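Local atomic coordinates of amidase (Bacillus anthracis, PDB entry 5EWQ), a protein that probably hydrolyses carboxylic acid amides to the free acid and ammonia, as an enzyme of the amidase family. Residues G136-K141 with I390-R395; S181-K186 with R400-Q405; K384-I389 with A410-T415. One frame throughout, in Å; residues are numbered along the deposited sequence.

Contact 1. Residues G136-K141 with I390-R395; sequences GTYVLK and IAFNKR
F392 reaches from its helix to the corner formed by Y138 and V139. With CG anti to the backbone N (chi1 180°), its ring leaves the helix toward the other segment. Beyond CB, CG is the first atom to meet V139, lying 3.8 Å from V139 CG2. That methyl stands over one face of the F392 ring, 16° off its normal, a CH-pi contact suited to a branched side chain that offers broad hydrocarbon at short reach. On one side of the ring, F392 CD2 packs 3.6 Å from V139 CB. The next atom, CE2, comes 3.6 Å from V139 CA and also meets Y138 CD2, at 3.7 Å. At the tip, CZ lies 4.1 Å from Y138 CD2. F392 and Y138 thus meet rim to rim, each placing a carbon near the plane of the other, while V139, next to Y138 in the chain, lies over a face of the F392 ring.

The receiving corner is a type I turn from Y138 to K141, overlapped by an ST motif that begins one residue earlier, in which T137 OG1 accepts from L140 N (3.3 Å). K141 CD lies over a face of the Y138 ring.

R400, just beyond, makes a cation-pi contact with F392 and bonds to its carbonyl O. The contact joins the loop between strand 118-122 and helix 150-155 to helix 386-394, with helix 397-400 packed beside Y138.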
ATOM      1  N   GLY A 136      -8.292   6.389   9.002  1.00 18.70           N
ATOM      2  CA  GLY A 136      -8.977   5.312   9.694  1.00 24.94           C
ATOM      3  C   GLY A 136      -9.578   5.696  11.033  1.00 33.76           C
ATOM      4  O   GLY A 136     -10.043   4.833  11.778  1.00 35.26           O
ATOM      5  N   THR A 137      -9.581   6.988  11.347  1.00 32.91           N
ATOM      6  CA  THR A 137     -10.073   7.447  12.644  1.00 14.82           C
ATOM      7  C   THR A 137     -11.548   7.837  12.606  1.00 16.24           C
ATOM      8  O   THR A 137     -12.082   8.198  11.557  1.00 31.98           O
ATOM      9  CB  THR A 137      -9.260   8.649  13.160  1.00 15.01           C
ATOM     10  OG1 THR A 137      -9.541   9.804  12.361  1.00 23.00           O
ATOM     11  CG2 THR A 137      -7.777   8.343  13.100  1.00 26.22           C
ATOM     12  N   TYR A 138     -12.195   7.765  13.764  1.00 15.88           N
ATOM     13  CA  TYR A 138     -13.593   8.155  13.894  1.00 26.11           C
ATOM     14  C   TYR A 138     -13.731   9.675  13.962  1.00 36.97           C
ATOM     15  O   TYR A 138     -14.727  10.241  13.513  1.00 35.33           O
ATOM     16  CB  TYR A 138     -14.214   7.510  15.140  1.00 16.70           C
ATOM     17  CG  TYR A 138     -15.692   7.787  15.316  1.00 19.22           C
ATOM     18  CD1 TYR A 138     -16.647   6.928  14.786  1.00 30.22           C
ATOM     19  CD2 TYR A 138     -16.133   8.902  16.019  1.00 30.60           C
ATOM     20  CE1 TYR A 138     -17.998   7.176  14.945  1.00 33.42           C
ATOM     21  CE2 TYR A 138     -17.482   9.158  16.181  1.00 28.26           C
ATOM     22  CZ  TYR A 138     -18.410   8.291  15.643  1.00 32.55           C
ATOM     23  OH  TYR A 138     -19.754   8.541  15.804  1.00 37.18           O
ATOM     24  N   VAL A 139     -12.720  10.331  14.523  1.00 33.16           N
ATOM     25  CA  VAL A 139     -12.764  11.773  14.739  1.00 32.22           C
ATOM     26  C   VAL A 139     -12.660  12.546  13.421  1.00 30.46           C
ATOM     27  O   VAL A 139     -13.172  13.661  13.302  1.00 41.77           O
ATOM     28  CB  VAL A 139     -11.639  12.222  15.708  1.00 22.74           C
ATOM     29  CG1 VAL A 139     -10.263  11.959  15.108  1.00 16.59           C
ATOM     30  CG2 VAL A 139     -11.800  13.684  16.091  1.00 18.83           C
ATOM     31  N   LEU A 140     -12.018  11.943  12.426  1.00 28.30           N
ATOM     32  CA  LEU A 140     -11.838  12.592  11.132  1.00 34.32           C
ATOM     33  C   LEU A 140     -12.669  11.923  10.042  1.00 35.34           C
ATOM     34  O   LEU A 140     -12.434  12.140   8.854  1.00 31.62           O
ATOM     35  CB  LEU A 140     -10.361  12.582  10.731  1.00 30.29           C
ATOM     36  CG  LEU A 140      -9.380  13.407  11.561  1.00 38.69           C
ATOM     37  CD1 LEU A 140      -7.949  13.063  11.177  1.00 30.04           C
ATOM     38  CD2 LEU A 140      -9.641  14.891  11.371  1.00 21.85           C
ATOM     39  N   LYS A 141     -13.648  11.121  10.453  1.00 28.93           N
ATOM     40  CA  LYS A 141     -14.425  10.304   9.522  1.00 36.36           C
ATOM     41  C   LYS A 141     -15.202  11.127   8.493  1.00 38.12           C
ATOM     42  O   LYS A 141     -15.573  10.615   7.437  1.00 36.61           O
ATOM     43  CB  LYS A 141     -15.395   9.404  10.292  1.00 31.57           C
ATOM     44  CG  LYS A 141     -16.566  10.139  10.926  1.00 29.73           C
ATOM     45  CD  LYS A 141     -17.432   9.190  11.738  1.00 39.83           C
ATOM     46  CE  LYS A 141     -18.622   9.909  12.354  1.00 42.41           C
ATOM     47  NZ  LYS A 141     -19.519  10.488  11.316  1.00 47.13           N
ATOM     48  N   ILE A 390      -7.377  12.650  21.913  1.00 38.19           N
ATOM     49  CA  ILE A 390      -7.405  11.809  23.105  1.00 43.06           C
ATOM     50  C   ILE A 390      -8.649  12.084  23.945  1.00 52.10           C
ATOM     51  O   ILE A 390      -9.293  11.159  24.442  1.00 60.21           O
ATOM     52  CB  ILE A 390      -6.143  12.026  23.965  1.00 40.57           C
ATOM     53  CG1 ILE A 390      -4.889  11.656  23.170  1.00 41.55           C
ATOM     54  CG2 ILE A 390      -6.218  11.212  25.245  1.00 36.43           C
ATOM     55  CD1 ILE A 390      -3.597  11.856  23.934  1.00 42.88           C
ATOM     56  N   ALA A 391      -8.989  13.361  24.086  1.00 42.71           N
ATOM     57  CA  ALA A 391     -10.175  13.761  24.831  1.00 32.84           C
ATOM     58  C   ALA A 391     -11.446  13.361  24.088  1.00 44.75           C
ATOM     59  O   ALA A 391     -12.456  13.022  24.703  1.00 48.00           O
ATOM     60  CB  ALA A 391     -10.158  15.258  25.088  1.00 33.97           C
ATOM     61  N   PHE A 392     -11.384  13.403  22.762  1.00 39.83           N
ATOM     62  CA  PHE A 392     -12.525  13.052  21.923  1.00 34.62           C
ATOM     63  C   PHE A 392     -12.853  11.566  22.021  1.00 45.32           C
ATOM     64  O   PHE A 392     -14.019  11.185  22.135  1.00 51.79           O
ATOM     65  CB  PHE A 392     -12.248  13.434  20.465  1.00 26.07           C
ATOM     66  CG  PHE A 392     -13.373  13.103  19.525  1.00 31.77           C
ATOM     67  CD1 PHE A 392     -14.417  13.991  19.334  1.00 24.24           C
ATOM     68  CD2 PHE A 392     -13.380  11.906  18.826  1.00 34.36           C
ATOM     69  CE1 PHE A 392     -15.451  13.691  18.469  1.00 30.31           C
ATOM     70  CE2 PHE A 392     -14.411  11.601  17.960  1.00 34.16           C
ATOM     71  CZ  PHE A 392     -15.448  12.494  17.780  1.00 37.78           C
ATOM     72  N   ASN A 393     -11.820  10.732  21.971  1.00 26.97           N
ATOM     73  CA  ASN A 393     -11.990   9.286  22.030  1.00 35.08           C
ATOM     74  C   ASN A 393     -12.543   8.815  23.372  1.00 50.62           C
ATOM     75  O   ASN A 393     -13.285   7.835  23.436  1.00 53.82           O
ATOM     76  CB  ASN A 393     -10.660   8.585  21.746  1.00 28.25           C
ATOM     77  CG  ASN A 393     -10.181   8.793  20.322  1.00 42.38           C
ATOM     78  OD1 ASN A 393     -10.982   8.999  19.409  1.00 29.92           O
ATOM     79  ND2 ASN A 393      -8.868   8.735  20.124  1.00 41.37           N
ATOM     80  N   LYS A 394     -12.176   9.519  24.437  1.00 54.66           N
ATOM     81  CA  LYS A 394     -12.599   9.163  25.788  1.00 49.45           C
ATOM     82  C   LYS A 394     -14.113   9.252  25.980  1.00 53.03           C
ATOM     83  O   LYS A 394     -14.682   8.540  26.807  1.00 58.43           O
ATOM     84  CB  LYS A 394     -11.904  10.063  26.814  1.00 43.91           C
ATOM     85  CG  LYS A 394     -10.471   9.675  27.140  1.00 34.80           C
ATOM     86  CD  LYS A 394      -9.848  10.685  28.094  1.00 37.08           C
ATOM     87  CE  LYS A 394      -8.645  10.111  28.828  1.00 54.61           C
ATOM     88  NZ  LYS A 394      -7.527   9.755  27.915  1.00 60.58           N
ATOM     89  N   ARG A 395     -14.760  10.122  25.210  1.00 43.18           N
ATOM     90  CA  ARG A 395     -16.186  10.387  25.386  1.00 46.05           C
ATOM     91  C   ARG A 395     -17.065   9.242  24.883  1.00 51.48           C
ATOM     92  O   ARG A 395     -18.258   9.189  25.185  1.00 62.83           O
ATOM     93  CB  ARG A 395     -16.569  11.693  24.686  1.00 34.38           C
ATOM     94  CG  ARG A 395     -15.845  12.912  25.240  1.00 45.46           C
ATOM     95  CD  ARG A 395     -16.304  14.193  24.565  1.00 62.01           C
ATOM     96  NE  ARG A 395     -15.544  15.355  25.017  1.00 58.65           N
ATOM     97  CZ  ARG A 395     -15.900  16.131  26.035  1.00 58.95           C
ATOM     98  NH1 ARG A 395     -15.148  17.169  26.375  1.00 53.79           N
ATOM     99  NH2 ARG A 395     -17.010  15.872  26.713  1.00 62.52           N
TER

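Contact 2. Residues S181-K186 with R400-Q405; sequences SGYSGK and RIKYGQ
Y183 offers the face of its ring to the edge of Y403, whose CE2 stands 3.5 Å from the plane of the Y183 ring, over its centre. The planes meet at 83° with centroids 4.9 Å apart, a T-shaped (edge-to-face) pair. Y183 CG, anti to the backbone N (chi1 176°), carries the ring out toward the turn. Y403 CE2 is at much the same distance from all six carbons of that ring, with Y183 CE2 at 3.6 Å, and its neighbour CD2 meets the Y183 CE2 side as well.

Farther along Y183, the hydroxyl oxygen OH rests 3.6 Å from K402 CB. The K402 chain crosses Y183 at about a right angle, and its CG lies over a face of the Y403 ring. A long aliphatic stem suits this place, since it can pack on aromatic groups while its amine runs on beyond them.

Both K402 and Y403 occupy the middle of a type I turn from I401 to G404, closed by G404 N to I401 O at 2.9 Å. At G404 the backbone has a positive phi (88°), which a residue without a side chain adopts readily. G185, likewise without a side chain, leaves room for the R400 carbonyl. Strand 183-184, paired antiparallel with 188-189, thus meets the turn between helices 397-400 and 406-412.

Slightly positive C-H groups of Y403 point at the electron-rich face of Y183, so the segments are held together by an edge-to-face pair and dispersion, while the buried Y183 hydroxyl is satisfied outside them by Y17 OH.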
ATOM      1  N   SER A 181      -4.527  -5.807  13.324  1.00 19.42           N
ATOM      2  CA  SER A 181      -4.211  -5.168  12.056  1.00 31.22           C
ATOM      3  C   SER A 181      -5.427  -5.160  11.140  1.00 34.60           C
ATOM      4  O   SER A 181      -6.199  -6.119  11.108  1.00 46.45           O
ATOM      5  CB  SER A 181      -3.040  -5.879  11.376  1.00 45.49           C
ATOM      6  OG  SER A 181      -3.335  -7.248  11.155  1.00 63.40           O
ATOM      7  N   GLY A 182      -5.597  -4.071  10.398  1.00 18.83           N
ATOM      8  CA  GLY A 182      -6.717  -3.943   9.486  1.00 18.64           C
ATOM      9  C   GLY A 182      -7.944  -3.335  10.138  1.00 29.74           C
ATOM     10  O   GLY A 182      -8.956  -3.102   9.479  1.00 25.58           O
ATOM     11  N   TYR A 183      -7.861  -3.075  11.438  1.00 17.56           N
ATOM     12  CA  TYR A 183      -8.977  -2.463  12.150  1.00 20.95           C
ATOM     13  C   TYR A 183      -8.878  -0.940  12.163  1.00 19.32           C
ATOM     14  O   TYR A 183      -7.796  -0.376  12.325  1.00 25.50           O
ATOM     15  CB  TYR A 183      -9.060  -2.984  13.587  1.00 25.88           C
ATOM     16  CG  TYR A 183     -10.150  -2.315  14.396  1.00 22.01           C
ATOM     17  CD1 TYR A 183     -11.471  -2.736  14.299  1.00 27.16           C
ATOM     18  CD2 TYR A 183      -9.861  -1.255  15.247  1.00 23.52           C
ATOM     19  CE1 TYR A 183     -12.473  -2.122  15.031  1.00 24.07           C
ATOM     20  CE2 TYR A 183     -10.857  -0.635  15.981  1.00 28.50           C
ATOM     21  CZ  TYR A 183     -12.160  -1.074  15.870  1.00 26.07           C
ATOM     22  OH  TYR A 183     -13.153  -0.461  16.600  1.00 38.79           O
ATOM     23  N   SER A 184     -10.022  -0.286  11.995  1.00 19.67           N
ATOM     24  CA  SER A 184     -10.106   1.165  12.087  1.00 23.78           C
ATOM     25  C   SER A 184     -11.418   1.560  12.749  1.00 30.95           C
ATOM     26  O   SER A 184     -12.452   0.936  12.510  1.00 36.51           O
ATOM     27  CB  SER A 184      -9.999   1.810  10.706  1.00 18.07           C
ATOM     28  OG  SER A 184     -11.188   1.613   9.963  1.00 24.31           O
ATOM     29  N   GLY A 185     -11.377   2.597  13.578  1.00 35.85           N
ATOM     30  CA  GLY A 185     -12.570   3.073  14.255  1.00 17.16           C
ATOM     31  C   GLY A 185     -13.553   3.726  13.302  1.00 27.07           C
ATOM     32  O   GLY A 185     -14.707   3.966  13.652  1.00 47.21           O
ATOM     33  N   LYS A 186     -13.092   4.007  12.088  1.00 18.10           N
ATOM     34  CA  LYS A 186     -13.911   4.672  11.083  1.00 18.30           C
ATOM     35  C   LYS A 186     -14.838   3.705  10.354  1.00 38.96           C
ATOM     36  O   LYS A 186     -16.039   3.951  10.240  1.00 47.87           O
ATOM     37  CB  LYS A 186     -13.019   5.391  10.070  1.00 26.23           C
ATOM     38  CG  LYS A 186     -13.775   6.074   8.946  1.00 28.15           C
ATOM     39  CD  LYS A 186     -12.818   6.621   7.904  1.00 35.61           C
ATOM     40  CE  LYS A 186     -13.556   7.357   6.799  1.00 30.01           C
ATOM     41  NZ  LYS A 186     -12.618   7.876   5.766  1.00 22.17           N
ATOM     42  N   ARG A 400     -15.014   4.504  19.710  1.00 28.14           N
ATOM     43  CA  ARG A 400     -13.930   5.271  19.104  1.00 24.06           C
ATOM     44  C   ARG A 400     -12.546   4.677  19.363  1.00 34.88           C
ATOM     45  O   ARG A 400     -11.641   4.823  18.542  1.00 37.75           O
ATOM     46  CB  ARG A 400     -13.991   6.717  19.600  1.00 31.77           C
ATOM     47  CG  ARG A 400     -15.329   7.373  19.305  1.00 35.57           C
ATOM     48  CD  ARG A 400     -15.466   8.745  19.934  1.00 32.38           C
ATOM     49  NE  ARG A 400     -16.775   9.323  19.638  1.00 42.27           N
ATOM     50  CZ  ARG A 400     -17.181  10.517  20.055  1.00 35.33           C
ATOM     51  NH1 ARG A 400     -16.381  11.274  20.795  1.00 28.76           N
ATOM     52  NH2 ARG A 400     -18.390  10.956  19.730  1.00 31.10           N
ATOM     53  N   ILE A 401     -12.383   4.006  20.500  1.00 24.73           N
ATOM     54  CA  ILE A 401     -11.124   3.340  20.820  1.00 25.31           C
ATOM     55  C   ILE A 401     -11.371   1.994  21.495  1.00 43.79           C
ATOM     56  O   ILE A 401     -11.030   1.801  22.663  1.00 41.50           O
ATOM     57  CB  ILE A 401     -10.231   4.208  21.730  1.00 26.77           C
ATOM     58  CG1 ILE A 401     -11.076   4.922  22.788  1.00 27.62           C
ATOM     59  CG2 ILE A 401      -9.459   5.228  20.906  1.00 26.25           C
ATOM     60  CD1 ILE A 401     -10.256   5.610  23.854  1.00 29.50           C
ATOM     61  N   LYS A 402     -11.962   1.068  20.745  1.00 43.50           N
ATOM     62  CA  LYS A 402     -12.299  -0.259  21.255  1.00 31.87           C
ATOM     63  C   LYS A 402     -11.090  -0.965  21.865  1.00 36.04           C
ATOM     64  O   LYS A 402     -11.214  -1.685  22.856  1.00 48.98           O
ATOM     65  CB  LYS A 402     -12.896  -1.120  20.137  1.00 35.11           C
ATOM     66  CG  LYS A 402     -13.187  -2.558  20.542  1.00 39.82           C
ATOM     67  CD  LYS A 402     -13.656  -3.383  19.354  1.00 35.28           C
ATOM     68  CE  LYS A 402     -13.815  -4.846  19.726  1.00 34.35           C
ATOM     69  NZ  LYS A 402     -14.847  -5.045  20.781  1.00 56.15           N
ATOM     70  N   TYR A 403      -9.921  -0.745  21.275  1.00 36.80           N
ATOM     71  CA  TYR A 403      -8.699  -1.384  21.749  1.00 31.04           C
ATOM     72  C   TYR A 403      -7.772  -0.383  22.431  1.00 29.95           C
ATOM     73  O   TYR A 403      -6.593  -0.662  22.643  1.00 32.42           O
ATOM     74  CB  TYR A 403      -7.979  -2.075  20.589  1.00 28.05           C
ATOM     75  CG  TYR A 403      -8.847  -3.068  19.848  1.00 35.07           C
ATOM     76  CD1 TYR A 403      -8.983  -4.375  20.298  1.00 33.65           C
ATOM     77  CD2 TYR A 403      -9.540  -2.696  18.703  1.00 30.54           C
ATOM     78  CE1 TYR A 403      -9.781  -5.285  19.627  1.00 30.36           C
ATOM     79  CE2 TYR A 403     -10.339  -3.599  18.024  1.00 31.07           C
ATOM     80  CZ  TYR A 403     -10.455  -4.891  18.491  1.00 37.47           C
ATOM     81  OH  TYR A 403     -11.247  -5.794  17.821  1.00 38.47           O
ATOM     82  N   GLY A 404      -8.312   0.783  22.774  1.00 29.76           N
ATOM     83  CA  GLY A 404      -7.558   1.786  23.505  1.00 31.10           C
ATOM     84  C   GLY A 404      -6.771   2.738  22.624  1.00 39.54           C
ATOM     85  O   GLY A 404      -6.875   2.697  21.399  1.00 74.18           O
ATOM     86  N   GLN A 405      -5.980   3.599  23.259  1.00 45.37           N
ATOM     87  CA  GLN A 405      -5.172   4.583  22.545  1.00 42.55           C
ATOM     88  C   GLN A 405      -3.865   4.860  23.285  1.00 48.74           C
ATOM     89  O   GLN A 405      -3.433   6.007  23.396  1.00 57.89           O
ATOM     90  CB  GLN A 405      -5.958   5.882  22.352  1.00 30.74           C
ATOM     91  CG  GLN A 405      -6.557   6.445  23.633  1.00 37.99           C
ATOM     92  CD  GLN A 405      -7.249   7.778  23.420  1.00 38.47           C
ATOM     93  OE1 GLN A 405      -7.255   8.317  22.314  1.00 42.71           O
ATOM     94  NE2 GLN A 405      -7.833   8.315  24.482  1.00 35.87           N
TER

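Contact 3. Residues K384-I389 with A410-T415; sequences KSLKEI and ASEKST
L386 and E412 bring the two backbones nearest, their CA atoms 6.8 Å apart, where the first turn of helix 386-394 meets the last turn of helix 406-412. E412 carries most of the contact. Its CG is anti to the backbone N (chi1 170°) and the chain then bends at chi2, which turns the carboxylate against both L386 and K387. One oxygen, OE1, lies 3.7 Å from L386 CB, and the other, OE2, lies 3.3 Å from K387 CG. The K387 amine nitrogen NZ stays 4.9 Å from E412 OE2, too far for a salt bridge, although the opposite charges should still attract. An acidic group beside a helix start is also likely to be favoured by the helix dipole. Farther along L386, CD2 approaches S411 CB at 4.3 Å, a looser apolar contact.

S385 suits the N-cap, its OG accepting a weak bond from E388 N, while E388 OE2 accepts from K384 N (3.2 Å).

Helix 360-377 lies against both segments: N372 OD1 receives the L386 N-H, S411 OG bonds to E364 O, and F367 touches S411. The three helices meet here, with L386 packed on F367 and the E412 carboxylate beside the first turn of helix 386-394.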
ATOM      1  N   LYS A 384      -7.346  20.170  16.087  1.00 43.01           N
ATOM      2  CA  LYS A 384      -6.103  20.879  15.800  1.00 35.54           C
ATOM      3  C   LYS A 384      -4.924  20.409  16.650  1.00 39.43           C
ATOM      4  O   LYS A 384      -3.855  21.021  16.621  1.00 42.32           O
ATOM      5  CB  LYS A 384      -6.299  22.383  15.983  1.00 33.98           C
ATOM      6  CG  LYS A 384      -7.184  23.016  14.925  1.00 41.98           C
ATOM      7  CD  LYS A 384      -7.000  24.520  14.886  1.00 39.64           C
ATOM      8  CE  LYS A 384      -7.769  25.139  13.730  1.00 57.98           C
ATOM      9  NZ  LYS A 384      -7.354  24.570  12.417  1.00 60.67           N
ATOM     10  N   SER A 385      -5.111  19.327  17.398  1.00 39.89           N
ATOM     11  CA  SER A 385      -4.029  18.772  18.209  1.00 39.24           C
ATOM     12  C   SER A 385      -4.295  17.328  18.618  1.00 46.59           C
ATOM     13  O   SER A 385      -5.439  16.876  18.642  1.00 44.31           O
ATOM     14  CB  SER A 385      -3.797  19.626  19.459  1.00 39.78           C
ATOM     15  OG  SER A 385      -4.904  19.554  20.341  1.00 50.68           O
ATOM     16  N   LEU A 386      -3.225  16.612  18.949  1.00 45.97           N
ATOM     17  CA  LEU A 386      -3.331  15.229  19.400  1.00 43.11           C
ATOM     18  C   LEU A 386      -4.025  15.157  20.759  1.00 48.61           C
ATOM     19  O   LEU A 386      -4.649  14.151  21.096  1.00 55.50           O
ATOM     20  CB  LEU A 386      -1.944  14.584  19.470  1.00 36.07           C
ATOM     21  CG  LEU A 386      -1.869  13.098  19.825  1.00 38.37           C
ATOM     22  CD1 LEU A 386      -2.735  12.279  18.884  1.00 40.19           C
ATOM     23  CD2 LEU A 386      -0.428  12.616  19.786  1.00 36.41           C
ATOM     24  N   LYS A 387      -3.916  16.236  21.530  1.00 49.61           N
ATOM     25  CA  LYS A 387      -4.552  16.316  22.841  1.00 50.02           C
ATOM     26  C   LYS A 387      -6.072  16.275  22.727  1.00 43.27           C
ATOM     27  O   LYS A 387      -6.748  15.651  23.546  1.00 52.18           O
ATOM     28  CB  LYS A 387      -4.125  17.591  23.570  1.00 51.28           C
ATOM     29  CG  LYS A 387      -3.375  17.347  24.867  1.00 60.52           C
ATOM     30  CD  LYS A 387      -3.190  18.639  25.646  1.00 71.34           C
ATOM     31  CE  LYS A 387      -2.497  19.703  24.810  1.00 74.97           C
ATOM     32  NZ  LYS A 387      -2.371  20.991  25.549  1.00 75.19           N
ATOM     33  N   GLU A 388      -6.605  16.943  21.711  1.00 33.83           N
ATOM     34  CA  GLU A 388      -8.048  17.005  21.509  1.00 32.26           C
ATOM     35  C   GLU A 388      -8.604  15.662  21.040  1.00 57.79           C
ATOM     36  O   GLU A 388      -9.739  15.307  21.361  1.00 55.03           O
ATOM     37  CB  GLU A 388      -8.398  18.105  20.507  1.00 31.68           C
ATOM     38  CG  GLU A 388      -8.034  19.502  20.988  1.00 36.05           C
ATOM     39  CD  GLU A 388      -8.248  20.565  19.929  1.00 39.94           C
ATOM     40  OE1 GLU A 388      -7.796  21.711  20.137  1.00 41.93           O
ATOM     41  OE2 GLU A 388      -8.867  20.258  18.889  1.00 31.52           O
ATOM     42  N   ILE A 389      -7.798  14.923  20.283  1.00 37.21           N
ATOM     43  CA  ILE A 389      -8.175  13.587  19.831  1.00 28.30           C
ATOM     44  C   ILE A 389      -8.358  12.645  21.014  1.00 38.15           C
ATOM     45  O   ILE A 389      -9.360  11.934  21.108  1.00 43.72           O
ATOM     46  CB  ILE A 389      -7.122  12.995  18.877  1.00 39.31           C
ATOM     47  CG1 ILE A 389      -7.026  13.836  17.606  1.00 41.88           C
ATOM     48  CG2 ILE A 389      -7.460  11.553  18.532  1.00 26.72           C
ATOM     49  CD1 ILE A 389      -5.886  13.445  16.697  1.00 29.27           C
ATOM     50  N   ALA A 410       1.060   8.004  24.730  1.00 52.50           N
ATOM     51  CA  ALA A 410       2.480   7.996  25.058  1.00 47.43           C
ATOM     52  C   ALA A 410       3.232   9.054  24.258  1.00 47.29           C
ATOM     53  O   ALA A 410       4.185   9.658  24.751  1.00 54.12           O
ATOM     54  CB  ALA A 410       3.073   6.618  24.806  1.00 45.73           C
ATOM     55  N   SER A 411       2.797   9.273  23.021  1.00 52.93           N
ATOM     56  CA  SER A 411       3.429  10.257  22.152  1.00 53.18           C
ATOM     57  C   SER A 411       3.136  11.678  22.623  1.00 54.35           C
ATOM     58  O   SER A 411       3.962  12.577  22.464  1.00 46.46           O
ATOM     59  CB  SER A 411       2.959  10.074  20.707  1.00 41.23           C
ATOM     60  OG  SER A 411       3.599  10.995  19.839  1.00 45.69           O
ATOM     61  N   GLU A 412       1.958  11.871  23.204  1.00 57.82           N
ATOM     62  CA  GLU A 412       1.547  13.179  23.702  1.00 58.26           C
ATOM     63  C   GLU A 412       2.361  13.598  24.925  1.00 52.41           C
ATOM     64  O   GLU A 412       2.799  14.743  25.028  1.00 49.49           O
ATOM     65  CB  GLU A 412       0.054  13.173  24.039  1.00 45.75           C
ATOM     66  CG  GLU A 412      -0.429  14.409  24.781  1.00 55.10           C
ATOM     67  CD  GLU A 412      -0.318  15.675  23.953  1.00 69.22           C
ATOM     68  OE1 GLU A 412      -0.387  15.583  22.709  1.00 75.72           O
ATOM     69  OE2 GLU A 412      -0.158  16.762  24.547  1.00 72.60           O
ATOM     70  N   LYS A 413       2.563  12.661  25.846  1.00 49.47           N
ATOM     71  CA  LYS A 413       3.278  12.945  27.085  1.00 54.26           C
ATOM     72  C   LYS A 413       4.739  12.508  27.006  1.00 61.89           C
ATOM     73  O   LYS A 413       5.363  12.213  28.026  1.00 72.50           O
ATOM     74  CB  LYS A 413       2.589  12.257  28.265  1.00 55.02           C
ATOM     75  CG  LYS A 413       2.526  10.743  28.147  1.00 69.27           C
ATOM     76  CD  LYS A 413       1.766  10.119  29.306  1.00 85.13           C
ATOM     77  CE  LYS A 413       1.679   8.608  29.155  1.00 89.05           C
ATOM     78  NZ  LYS A 413       0.925   7.972  30.271  1.00 90.77           N
ATOM     79  N   SER A 414       5.279  12.473  25.791  1.00 70.19           N
ATOM     80  CA  SER A 414       6.653  12.037  25.572  1.00 72.28           C
ATOM     81  C   SER A 414       7.658  12.987  26.215  1.00 76.79           C
ATOM     82  O   SER A 414       7.532  14.206  26.109  1.00 65.26           O
ATOM     83  CB  SER A 414       6.943  11.909  24.076  1.00 75.60           C
ATOM     84  OG  SER A 414       8.270  11.465  23.856  1.00 72.68           O
ATOM     85  N   THR A 415       8.658  12.417  26.878  1.00 94.20           N
ATOM     86  CA  THR A 415       9.665  13.204  27.580  1.00101.49           C
ATOM     87  C   THR A 415      10.867  13.484  26.674  1.00 96.23           C
ATOM     88  O   THR A 415      11.703  14.341  26.975  1.00101.64           O
ATOM     89  CB  THR A 415      10.135  12.482  28.865  1.00 99.20           C
ATOM     90  OG1 THR A 415       9.013  11.856  29.502  1.00 85.08           O
ATOM     91  CG2 THR A 415      10.785  13.458  29.836  1.00106.75           C
TER

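Overall arrangement
Along the chain the segments come in the order 136-141, 181-186, 384-389, 390-395, 400-405 and 410-415, so all three contacts interleave. Contacts 1 and 3 share helix 386-394, their centres 13 Å apart, and meet where I390 CD1 packs on E412 CB. Contacts 1 and 2 are closer, 10 Å between centres, and are linked by a probable hydrogen bond from N393 ND2 to Q405 OE1. The centres of contacts 2 and 3 are about 17 Å apart. Contacts 1 and 2 join the helical region 384-415 to the loop 136-141 and to a strand of a small two-stranded sheet separate from the large mixed sheet, while contact 3 packs two of the region's helices together.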